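Local coordinates for probable sensor histidine kinase pdtas (Mycobacterium tuberculosis, PDB 2YKF), which is a cytosolic two-component sensor histidine kinase, here its GAF and PAS sensing domains, thought to autophosphorylate on binding c-di-GMP when nutrients run short, at the interface of chains A and B. Sequence-based numbering; all coordinates share one arbitrary frame. Chains: chain A/B, Probable sensor histidine kinase pdtas.

The interface of chains A and B. Residues chain A 6, 25, 28-29; chain B 285, 288.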
# COMPACT_ATOMS: atom_id res chain seq x y z
N LEU A 6 -18.44 8.91 -6.88
CA LEU A 6 -19.36 7.79 -7.07
C LEU A 6 -20.81 8.18 -6.65
O LEU A 6 -21.76 7.99 -7.42
CB LEU A 6 -18.85 6.61 -6.25
CG LEU A 6 -19.77 5.38 -6.15
CD1 LEU A 6 -19.91 4.71 -7.50
CD2 LEU A 6 -19.25 4.36 -5.09
N HIS A 25 -20.88 1.60 -3.00
CA HIS A 25 -19.93 2.40 -2.19
C HIS A 25 -18.94 1.47 -1.44
O HIS A 25 -17.73 1.71 -1.41
CB HIS A 25 -20.65 3.26 -1.16
CG HIS A 25 -21.22 4.53 -1.71
ND1 HIS A 25 -20.46 5.67 -1.89
CD2 HIS A 25 -22.49 4.87 -2.04
CE1 HIS A 25 -21.24 6.66 -2.33
NE2 HIS A 25 -22.48 6.19 -2.43
N VAL A 28 -16.25 -0.05 -3.86
CA VAL A 28 -15.20 0.94 -4.11
C VAL A 28 -14.32 1.18 -2.83
O VAL A 28 -13.12 1.39 -2.92
CB VAL A 28 -15.80 2.27 -4.66
CG1 VAL A 28 -14.69 3.30 -4.85
CG2 VAL A 28 -16.46 1.99 -6.04
N GLY A 29 -14.92 1.03 -1.67
CA GLY A 29 -14.20 1.20 -0.42
C GLY A 29 -13.25 0.02 -0.24
O GLY A 29 -12.29 0.15 0.51
N GLU B 285 -14.47 6.76 -0.19
CA GLU B 285 -15.23 5.54 0.06
C GLU B 285 -14.59 4.71 1.15
O GLU B 285 -15.18 3.79 1.62
CB GLU B 285 -15.37 4.70 -1.21
CG GLU B 285 -15.67 5.55 -2.50
CD GLU B 285 -16.99 6.29 -2.39
OE1 GLU B 285 -17.83 5.82 -1.59
OE2 GLU B 285 -17.18 7.33 -3.04
N ARG B 288 -16.02 5.96 4.37
CA ARG B 288 -17.39 5.53 4.64
C ARG B 288 -17.60 4.03 4.69
O ARG B 288 -18.42 3.55 5.47
CB ARG B 288 -18.38 6.19 3.67
CG ARG B 288 -18.30 5.72 2.23
CD ARG B 288 -19.00 6.73 1.31
NE ARG B 288 -20.34 7.13 1.77
CZ ARG B 288 -21.36 6.29 1.95
NH1 ARG B 288 -21.21 4.98 1.76
NH2 ARG B 288 -22.54 6.77 2.35
O HOH W 1 -15.96 8.37 -5.23
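The imidazole of A:His25 takes the carboxylate of B:Glu285 at its edge and lies between two other side chains. On one face rests the methyl CD2 of A:Leu6, from its own chain, 3.6 Å above the ring plane and near the rim. Over the opposite face reaches the guanidinium of B:Arg288, its NH1 3.9 Å from the ring centroid in a cation-pi contact; the two planes are tilted by 35°, and this arginine is poorly ordered. At the edge, ND1 of A:His25 donates an almost straight hydrogen bond of 2.7 Å to OE1 of B:Glu285. The acceptor sits in the ring plane, whereas the ring nitrogen meets OE1 on its syn side, 31° out of the carboxylate plane. The other carboxylate oxygen, OE2, is 2.7 Å from water 1, which in turn lies 3.0 Å from the backbone N of A:Leu6 in the first turn of helix 6-13. Both oxygens are thus tied to chain A, which should fix the carboxylate's rotation. The chain of B:Glu285 bends at chi2 (-62°), which turns the carboxylate toward A:His25; its CG packs 3.4 Å from CG1 of A:Val28 while CB lies over the backbone of A:Gly29. The nearby acid and guanidinium may pull the imidazole's ionisation in opposite directions. In the two-fold deposited assembly this patch joins helix 284-287, within the PAS-like region, to the partner's GAF helices; if that dimer is biological, it may help couple the sensing modules.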